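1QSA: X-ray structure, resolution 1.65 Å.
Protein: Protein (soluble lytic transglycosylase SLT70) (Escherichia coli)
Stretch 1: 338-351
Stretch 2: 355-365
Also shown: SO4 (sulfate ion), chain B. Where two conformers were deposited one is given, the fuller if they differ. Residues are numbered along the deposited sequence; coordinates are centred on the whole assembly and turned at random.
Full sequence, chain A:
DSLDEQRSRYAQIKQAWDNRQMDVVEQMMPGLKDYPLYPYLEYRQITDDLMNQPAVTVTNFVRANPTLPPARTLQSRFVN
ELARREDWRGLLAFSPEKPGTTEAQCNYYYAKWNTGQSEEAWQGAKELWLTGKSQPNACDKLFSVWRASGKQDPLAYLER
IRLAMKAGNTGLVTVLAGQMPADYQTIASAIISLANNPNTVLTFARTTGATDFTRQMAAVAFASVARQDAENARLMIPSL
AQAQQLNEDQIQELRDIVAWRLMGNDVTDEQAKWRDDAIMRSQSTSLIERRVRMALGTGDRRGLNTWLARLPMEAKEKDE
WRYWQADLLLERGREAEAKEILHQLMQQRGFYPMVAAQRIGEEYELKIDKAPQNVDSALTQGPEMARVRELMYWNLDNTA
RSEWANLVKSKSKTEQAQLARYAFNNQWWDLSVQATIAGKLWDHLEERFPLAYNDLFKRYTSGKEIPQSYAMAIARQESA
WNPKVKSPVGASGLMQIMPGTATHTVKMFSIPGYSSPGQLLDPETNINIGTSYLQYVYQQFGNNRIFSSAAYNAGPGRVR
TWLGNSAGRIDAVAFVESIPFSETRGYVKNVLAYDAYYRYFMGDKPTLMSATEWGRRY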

ATOM      1  N   ALA A 338      21.004 -28.978   7.210  1.00 14.96           N
ATOM      2  CA  ALA A 338      20.317 -27.824   7.787  1.00 14.36           C
ATOM      3  C   ALA A 338      21.200 -26.582   7.824  1.00 14.85           C
ATOM      4  O   ALA A 338      20.769 -25.486   7.423  1.00 15.80           O
ATOM      5  N   LYS A 339      22.440 -26.746   8.281  1.00 13.74           N
ATOM      6  CA  LYS A 339      23.341 -25.606   8.404  1.00 15.79           C
ATOM      7  C   LYS A 339      23.812 -25.032   7.079  1.00 17.59           C
ATOM      8  O   LYS A 339      24.157 -23.852   7.005  1.00 17.19           O
ATOM      9  N   GLU A 340      23.767 -25.839   6.022  1.00 17.88           N
ATOM     10  CA  GLU A 340      24.135 -25.332   4.703  1.00 18.41           C
ATOM     11  C   GLU A 340      23.007 -24.391   4.256  1.00 18.55           C
ATOM     12  O   GLU A 340      23.270 -23.326   3.681  1.00 16.43           O
ATOM     13  N   ILE A 341      21.759 -24.759   4.556  1.00 16.31           N
ATOM     14  CA  ILE A 341      20.617 -23.912   4.202  1.00 17.35           C
ATOM     15  C   ILE A 341      20.724 -22.593   4.958  1.00 17.16           C
ATOM     16  O   ILE A 341      20.552 -21.519   4.373  1.00 17.98           O
ATOM     17  N   LEU A 342      21.006 -22.679   6.256  1.00 16.21           N
ATOM     18  CA  LEU A 342      21.146 -21.497   7.111  1.00 16.00           C
ATOM     19  C   LEU A 342      22.298 -20.617   6.623  1.00 17.53           C
ATOM     20  O   LEU A 342      22.163 -19.402   6.551  1.00 15.78           O
ATOM     21  N   HIS A 343      23.420 -21.230   6.248  1.00 16.39           N
ATOM     22  CA  HIS A 343      24.558 -20.454   5.759  1.00 18.66           C
ATOM     23  C   HIS A 343      24.231 -19.770   4.430  1.00 17.27           C
ATOM     24  O   HIS A 343      24.684 -18.651   4.187  1.00 18.31           O
ATOM     25  N   GLN A 344      23.441 -20.427   3.581  1.00 17.51           N
ATOM     26  CA  GLN A 344      23.042 -19.818   2.308  1.00 19.61           C
ATOM     27  C   GLN A 344      22.130 -18.623   2.586  1.00 19.59           C
ATOM     28  O   GLN A 344      22.230 -17.584   1.940  1.00 18.61           O
ATOM     29  N   LEU A 345      21.247 -18.778   3.569  1.00 18.44           N
ATOM     30  CA  LEU A 345      20.325 -17.704   3.936  1.00 19.07           C
ATOM     31  C   LEU A 345      21.071 -16.483   4.466  1.00 18.05           C
ATOM     32  O   LEU A 345      20.724 -15.351   4.132  1.00 18.64           O
ATOM     33  N   MET A 346      22.109 -16.716   5.262  1.00 17.52           N
ATOM     34  CA  MET A 346      22.911 -15.645   5.836  1.00 18.63           C
ATOM     35  C   MET A 346      23.585 -14.750   4.792  1.00 19.39           C
ATOM     36  O   MET A 346      23.953 -13.615   5.098  1.00 19.91           O
ATOM     37  N   GLN A 347      23.773 -15.277   3.586  1.00 19.25           N
ATOM     38  CA  GLN A 347      24.402 -14.520   2.500  1.00 20.30           C
ATOM     39  C   GLN A 347      23.450 -13.472   1.942  1.00 21.42           C
ATOM     40  O   GLN A 347      23.872 -12.555   1.222  1.00 22.09           O
ATOM     41  N   GLN A 348      22.165 -13.635   2.246  1.00 20.31           N
ATOM     42  CA  GLN A 348      21.121 -12.739   1.759  1.00 18.82           C
ATOM     43  C   GLN A 348      20.788 -11.621   2.729  1.00 17.67           C
ATOM     44  O   GLN A 348      21.321 -11.563   3.835  1.00 19.26           O
ATOM     45  N   ARG A 349      19.884 -10.742   2.307  1.00 18.09           N
ATOM     46  CA  ARG A 349      19.489  -9.586   3.102  1.00 17.10           C
ATOM     47  C   ARG A 349      18.108  -9.783   3.721  1.00 17.25           C
ATOM     48  O   ARG A 349      17.239 -10.388   3.103  1.00 19.43           O
ATOM     49  N   GLY A 350      17.923  -9.318   4.951  1.00 18.29           N
ATOM     50  CA  GLY A 350      16.605  -9.401   5.554  1.00 17.10           C
ATOM     51  C   GLY A 350      16.376 -10.187   6.824  1.00 14.91           C
ATOM     52  O   GLY A 350      17.302 -10.686   7.456  1.00 13.06           O
ATOM     53  N   PHE A 351      15.103 -10.256   7.194  1.00 13.26           N
ATOM     54  CA  PHE A 351      14.660 -10.933   8.406  1.00 14.04           C
ATOM     55  C   PHE A 351      15.165 -12.366   8.570  1.00 11.98           C
ATOM     56  O   PHE A 351      15.875 -12.647   9.532  1.00 11.69           O
ATOM     57  N   VAL A 355      17.698 -14.207  11.144  1.00 11.51           N
ATOM     58  CA  VAL A 355      17.228 -15.262  12.030  1.00 11.87           C
ATOM     59  C   VAL A 355      18.235 -16.422  11.925  1.00 13.02           C
ATOM     60  O   VAL A 355      18.655 -16.998  12.943  1.00 13.15           O
ATOM     61  N   ALA A 356      18.613 -16.742  10.692  1.00 13.39           N
ATOM     62  CA  ALA A 356      19.538 -17.835  10.410  1.00 13.66           C
ATOM     63  C   ALA A 356      20.846 -17.660  11.162  1.00 14.10           C
ATOM     64  O   ALA A 356      21.323 -18.601  11.794  1.00 14.98           O
ATOM     65  N   ALA A 357      21.401 -16.448  11.119  1.00 13.90           N
ATOM     66  CA  ALA A 357      22.644 -16.143  11.820  1.00 13.20           C
ATOM     67  C   ALA A 357      22.490 -16.345  13.335  1.00 16.01           C
ATOM     68  O   ALA A 357      23.331 -16.994  13.967  1.00 15.37           O
ATOM     69  N   GLN A 358      21.412 -15.808  13.919  1.00 13.64           N
ATOM     70  CA  GLN A 358      21.182 -15.963  15.350  1.00 13.45           C
ATOM     71  C   GLN A 358      20.961 -17.441  15.727  1.00 13.67           C
ATOM     72  O   GLN A 358      21.458 -17.894  16.751  1.00 14.72           O
ATOM     73  N   ARG A 359      20.277 -18.190  14.866  1.00 14.01           N
ATOM     74  CA  ARG A 359      20.013 -19.609  15.131  1.00 14.93           C
ATOM     75  C   ARG A 359      21.309 -20.411  15.277  1.00 17.08           C
ATOM     76  O   ARG A 359      21.442 -21.195  16.215  1.00 18.43           O
ATOM     77  N   ILE A 360      22.283 -20.186  14.398  1.00 18.68           N
ATOM     78  CA  ILE A 360      23.542 -20.933  14.508  1.00 22.69           C
ATOM     79  C   ILE A 360      24.651 -20.247  15.305  1.00 23.21           C
ATOM     80  O   ILE A 360      25.791 -20.715  15.322  1.00 24.74           O
ATOM     81  N   GLY A 361      24.312 -19.143  15.966  1.00 22.61           N
ATOM     82  CA  GLY A 361      25.272 -18.430  16.787  1.00 22.99           C
ATOM     83  C   GLY A 361      26.395 -17.711  16.073  1.00 25.40           C
ATOM     84  O   GLY A 361      27.488 -17.561  16.622  1.00 24.27           O
ATOM     85  N   GLU A 362      26.137 -17.273  14.845  1.00 25.64           N
ATOM     86  CA  GLU A 362      27.137 -16.549  14.073  1.00 28.72           C
ATOM     87  C   GLU A 362      26.698 -15.100  13.878  1.00 29.05           C
ATOM     88  O   GLU A 362      25.512 -14.789  13.918  1.00 28.13           O
ATOM     89  N   GLU A 363      27.664 -14.202  13.755  1.00 30.88           N
ATOM     90  CA  GLU A 363      27.349 -12.795  13.557  1.00 32.91           C
ATOM     91  C   GLU A 363      26.879 -12.570  12.121  1.00 30.62           C
ATOM     92  O   GLU A 363      27.463 -13.103  11.176  1.00 30.06           O
ATOM     93  N   TYR A 364      25.770 -11.852  11.971  1.00 27.83           N
ATOM     94  CA  TYR A 364      25.236 -11.563  10.645  1.00 25.15           C
ATOM     95  C   TYR A 364      26.093 -10.484   9.974  1.00 24.66           C
ATOM     96  O   TYR A 364      26.467  -9.498  10.607  1.00 24.18           O
ATOM     97  N   GLU A 365      26.416 -10.699   8.702  1.00 25.12           N
ATOM     98  CA  GLU A 365      27.217  -9.747   7.940  1.00 26.12           C
ATOM     99  C   GLU A 365      26.346  -8.859   7.067  1.00 23.00           C
ATOM    100  O   GLU A 365      25.675  -9.336   6.153  1.00 21.70           O
TER

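What fills the space between the two helices? Their axes come within 8.5 Å at 133°, and the small side chain of Ala356, pointing toward the first helix, lets the backbones approach closely: the CA atoms of Leu342 and Ala356 lie 5.2 Å apart. Leu342 (m, t) also points toward its partner, setting CD2 3.9 Å from Ala356 CB and CD1 a tight 3.2 Å from Ile360 CG2. Met346 leaves its backbone sideways, but its m, t, p rotamer brings the end across, with SD 3.4 Å from Ile360 CD1 and CE 3.9 Å from Ala357 CB. Ile360 (p, t) points toward the first stretch and so meets both Leu342 and Met346.

How are the polar groups beside this apolar patch satisfied? His343 has chi1 in m and starts out sideways, yet its ring reaches the second stretch. NE2 of His343 donates to OE2 of Glu362 at 2.9 Å, with an angle of 161°, and the carboxylate oxygen lies at the ring edge, near its plane, where the N-H can point at it. Glu362 points toward the first stretch and accepts that hydrogen bond through its m, t side chain. Within the first stretch, Gln344 NE2 makes a weak hydrogen bond of 3.2 Å to Glu340 OE2.

Which groups satisfy the backbone where the first helix gives way to a turn? Tyr364, with chi1 in t, carries its hydroxyl to this turn, and Tyr364 OH donates to Gln348 O at only 2.6 Å. The same hydroxyl accepts from water 3, 2.7 Å from its oxygen to Tyr364 OH; that water in turn accepts from Gly350 N at 2.8 Å, so it bridges the stretches. Water 1 makes another bridge, donating to Met346 O and accepting from Glu365 N, each 2.9 Å from its oxygen. Water 2 lies 2.8 Å from both Met346 O and Glu365 O.

What happens at the far end, and where does the sulfate sit? Phe351 O accepts from Val355 N at 2.9 Å, the i to i+4 bond of a helix. The Phe351 side chain (chi1 t) begins by pointing away, but its ring comes back under Val355 (t), whose CG2 lies over one face, 3.8 Å from the ring centroid. Arg349 points away from the second stretch; its NE makes a weak hydrogen bond of 3.4 Å to sulfate O3, and its guanidinium nitrogens also find partners elsewhere in the structure. The ion, probably from the crystallisation liquor, therefore lies outside the packing itself.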

ATOM      1  CB  ALA A 338      19.818 -28.154   9.198  1.00 15.35           C
ATOM      2  CB  LYS A 339      24.479 -25.892   9.388  1.00 15.84           C
ATOM      3  CG  LYS A 339      23.943 -25.956  10.836  1.00 18.28           C
ATOM      4  CD  LYS A 339      25.007 -26.153  11.894  1.00 18.80           C
ATOM      5  CE  LYS A 339      24.348 -26.346  13.270  1.00 20.42           C
ATOM      6  NZ  LYS A 339      25.351 -26.625  14.333  1.00 18.58           N
ATOM      7  CB  GLU A 340      24.342 -26.474   3.708  1.00 21.85           C
ATOM      8  CG  GLU A 340      24.685 -26.015   2.284  1.00 28.24           C
ATOM      9  CD  GLU A 340      25.876 -25.049   2.204  1.00 33.92           C
ATOM     10  OE1 GLU A 340      26.859 -25.209   2.967  1.00 33.83           O
ATOM     11  OE2 GLU A 340      25.825 -24.123   1.358  1.00 36.75           O
ATOM     12  CB  ILE A 341      19.243 -24.571   4.544  1.00 15.89           C
ATOM     13  CG1 ILE A 341      18.991 -25.790   3.649  1.00 17.54           C
ATOM     14  CG2 ILE A 341      18.098 -23.531   4.380  1.00 17.70           C
ATOM     15  CD1 ILE A 341      17.738 -26.592   4.028  1.00 17.74           C
ATOM     16  CB  LEU A 342      21.353 -21.911   8.574  1.00 16.56           C
ATOM     17  CG  LEU A 342      20.161 -22.636   9.218  1.00 18.31           C
ATOM     18  CD1 LEU A 342      20.482 -22.945  10.676  1.00 18.43           C
ATOM     19  CD2 LEU A 342      18.891 -21.767   9.132  1.00 18.29           C
ATOM     20  CB  HIS A 343      25.817 -21.326   5.651  1.00 20.15           C
ATOM     21  CG  HIS A 343      26.528 -21.514   6.957  1.00 21.77           C
ATOM     22  ND1 HIS A 343      26.955 -22.746   7.406  1.00 24.15           N
ATOM     23  CD2 HIS A 343      26.887 -20.625   7.911  1.00 22.57           C
ATOM     24  CE1 HIS A 343      27.545 -22.607   8.581  1.00 24.71           C
ATOM     25  NE2 HIS A 343      27.515 -21.329   8.909  1.00 23.29           N
ATOM     26  CB  GLN A 344      22.342 -20.830   1.405  0.54 20.15           C
ATOM     27  CG  GLN A 344      23.309 -21.758   0.695  0.54 24.03           C
ATOM     28  CD  GLN A 344      24.391 -20.994  -0.052  0.54 26.11           C
ATOM     29  OE1 GLN A 344      24.126 -20.354  -1.072  0.54 25.06           O
ATOM     30  NE2 GLN A 344      25.613 -21.036   0.470  0.54 27.33           N
ATOM     31  CB  LEU A 345      19.314 -18.197   4.976  1.00 19.44           C
ATOM     32  CG  LEU A 345      18.060 -18.894   4.453  1.00 20.04           C
ATOM     33  CD1 LEU A 345      17.226 -19.383   5.631  1.00 20.55           C
ATOM     34  CD2 LEU A 345      17.248 -17.919   3.600  1.00 22.41           C
ATOM     35  CB  MET A 346      23.974 -16.217   6.773  1.00 19.32           C
ATOM     36  CG  MET A 346      23.437 -16.693   8.111  1.00 20.92           C
ATOM     37  SD  MET A 346      24.685 -17.641   9.037  1.00 20.10           S
ATOM     38  CE  MET A 346      25.880 -16.382   9.409  1.00 19.18           C
ATOM     39  CB  GLN A 347      24.861 -15.465   1.389  0.50 21.13           C
ATOM     40  CG  GLN A 347      25.993 -16.396   1.812  0.50 23.81           C
ATOM     41  CD  GLN A 347      26.385 -17.403   0.745  0.50 23.51           C
ATOM     42  OE1 GLN A 347      27.058 -18.394   1.037  0.50 26.99           O
ATOM     43  NE2 GLN A 347      25.972 -17.157  -0.494  0.50 25.77           N
ATOM     44  CB  GLN A 348      19.869 -13.538   1.412  1.00 20.38           C
ATOM     45  CG  GLN A 348      20.115 -14.646   0.387  1.00 23.03           C
ATOM     46  CD  GLN A 348      18.965 -15.641   0.295  1.00 25.39           C
ATOM     47  OE1 GLN A 348      19.166 -16.793  -0.080  1.00 26.62           O
ATOM     48  NE2 GLN A 348      17.754 -15.200   0.635  1.00 26.07           N
ATOM     49  CB  ARG A 349      19.474  -8.354   2.177  1.00 17.71           C
ATOM     50  CG  ARG A 349      19.170  -7.024   2.827  1.00 19.36           C
ATOM     51  CD  ARG A 349      18.950  -5.935   1.750  1.00 20.32           C
ATOM     52  NE  ARG A 349      17.806  -6.266   0.895  1.00 21.03           N
ATOM     53  CZ  ARG A 349      17.898  -6.776  -0.328  1.00 20.45           C
ATOM     54  NH1 ARG A 349      19.083  -6.960  -0.895  1.00 23.40           N
ATOM     55  NH2 ARG A 349      16.799  -7.061  -1.005  1.00 21.51           N
ATOM     56  CB  PHE A 351      13.135 -10.905   8.501  1.00 14.24           C
ATOM     57  CG  PHE A 351      12.589 -11.601   9.718  1.00 13.82           C
ATOM     58  CD1 PHE A 351      12.594 -10.973  10.959  1.00 15.12           C
ATOM     59  CD2 PHE A 351      12.058 -12.888   9.617  1.00 14.43           C
ATOM     60  CE1 PHE A 351      12.071 -11.625  12.076  1.00 15.20           C
ATOM     61  CE2 PHE A 351      11.536 -13.540  10.719  1.00 14.00           C
ATOM     62  CZ  PHE A 351      11.542 -12.908  11.955  1.00 14.84           C
ATOM     63  CB  VAL A 355      15.839 -15.807  11.610  1.00 11.69           C
ATOM     64  CG1 VAL A 355      15.544 -17.099  12.359  1.00 11.73           C
ATOM     65  CG2 VAL A 355      14.730 -14.794  11.917  1.00 10.73           C
ATOM     66  CB  ALA A 356      19.771 -17.968   8.900  1.00 12.00           C
ATOM     67  CB  ALA A 357      23.074 -14.717  11.515  1.00 14.48           C
ATOM     68  CB  GLN A 358      19.998 -15.102  15.818  1.00 13.95           C
ATOM     69  CG  GLN A 358      19.824 -15.102  17.342  1.00 13.05           C
ATOM     70  CD  GLN A 358      19.150 -13.846  17.903  1.00 13.51           C
ATOM     71  OE1 GLN A 358      18.726 -12.960  17.158  1.00 14.12           O
ATOM     72  NE2 GLN A 358      19.031 -13.785  19.226  1.00 14.79           N
ATOM     73  CB  ARG A 359      19.118 -20.220  14.042  1.00 13.34           C
ATOM     74  CG  ARG A 359      18.764 -21.707  14.268  1.00 11.61           C
ATOM     75  CD  ARG A 359      17.983 -21.869  15.570  1.00 12.55           C
ATOM     76  NE  ARG A 359      17.758 -23.266  15.970  1.00 11.49           N
ATOM     77  CZ  ARG A 359      16.771 -24.026  15.513  1.00 11.72           C
ATOM     78  NH1 ARG A 359      15.974 -23.583  14.550  1.00 12.68           N
ATOM     79  NH2 ARG A 359      16.632 -25.271  15.975  1.00 11.76           N
ATOM     80  CB  ILE A 360      24.073 -21.383  13.141  1.00 24.68           C
ATOM     81  CG1 ILE A 360      24.348 -20.177  12.237  1.00 24.35           C
ATOM     82  CG2 ILE A 360      23.091 -22.348  12.507  1.00 26.71           C
ATOM     83  CD1 ILE A 360      24.755 -20.579  10.835  1.00 28.85           C
ATOM     84  CB  GLU A 362      27.378 -17.240  12.730  1.00 30.11           C
ATOM     85  CG  GLU A 362      28.086 -18.585  12.872  1.00 32.75           C
ATOM     86  CD  GLU A 362      28.193 -19.351  11.568  1.00 35.35           C
ATOM     87  OE1 GLU A 362      28.288 -18.720  10.495  1.00 36.12           O
ATOM     88  OE2 GLU A 362      28.187 -20.596  11.620  1.00 35.93           O
ATOM     89  CB  GLU A 363      28.574 -11.933  13.876  1.00 38.12           C
ATOM     90  CG  GLU A 363      28.330 -10.445  13.727  1.00 47.24           C
ATOM     91  CD  GLU A 363      29.318  -9.590  14.509  1.00 51.64           C
ATOM     92  OE1 GLU A 363      30.545  -9.802  14.366  1.00 53.88           O
ATOM     93  OE2 GLU A 363      28.855  -8.701  15.261  1.00 53.41           O
ATOM     94  CB  TYR A 364      23.782 -11.095  10.745  1.00 22.84           C
ATOM     95  CG  TYR A 364      23.190 -10.717   9.410  1.00 23.00           C
ATOM     96  CD1 TYR A 364      22.805 -11.691   8.499  1.00 21.62           C
ATOM     97  CD2 TYR A 364      23.058  -9.380   9.039  1.00 23.00           C
ATOM     98  CE1 TYR A 364      22.307 -11.350   7.241  1.00 21.75           C
ATOM     99  CE2 TYR A 364      22.561  -9.027   7.790  1.00 21.22           C
ATOM    100  CZ  TYR A 364      22.193 -10.018   6.895  1.00 22.72           C
ATOM    101  OH  TYR A 364      21.741  -9.687   5.640  1.00 21.97           O
ATOM    102  CB  GLU A 365      28.237 -10.474   7.066  1.00 30.16           C
ATOM    103  CG  GLU A 365      29.351 -11.157   7.850  1.00 38.85           C
ATOM    104  CD  GLU A 365      30.383 -11.820   6.952  1.00 42.70           C
ATOM    105  OE1 GLU A 365      30.002 -12.346   5.881  1.00 45.51           O
ATOM    106  OE2 GLU A 365      31.580 -11.814   7.318  1.00 46.24           O
TER
HETATM  107  S   SO4 B 701      15.341  -5.470   3.857  1.00 30.99           S
HETATM  108  O1  SO4 B 701      15.188  -5.901   5.261  1.00 31.23           O
HETATM  109  O2  SO4 B 701      16.694  -4.912   3.662  1.00 29.06           O
HETATM  110  O3  SO4 B 701      15.161  -6.650   2.994  1.00 34.92           O
HETATM  111  O4  SO4 B 701      14.325  -4.463   3.505  1.00 31.20           O
HETATM  112  O   HOH W   1      25.657 -13.130   7.382  1.00 22.43           O
HETATM  113  O   HOH W   2      24.518 -11.044   4.230  1.00 25.94           O
HETATM  114  O   HOH W   3      19.942  -7.805   6.269  1.00 30.16           O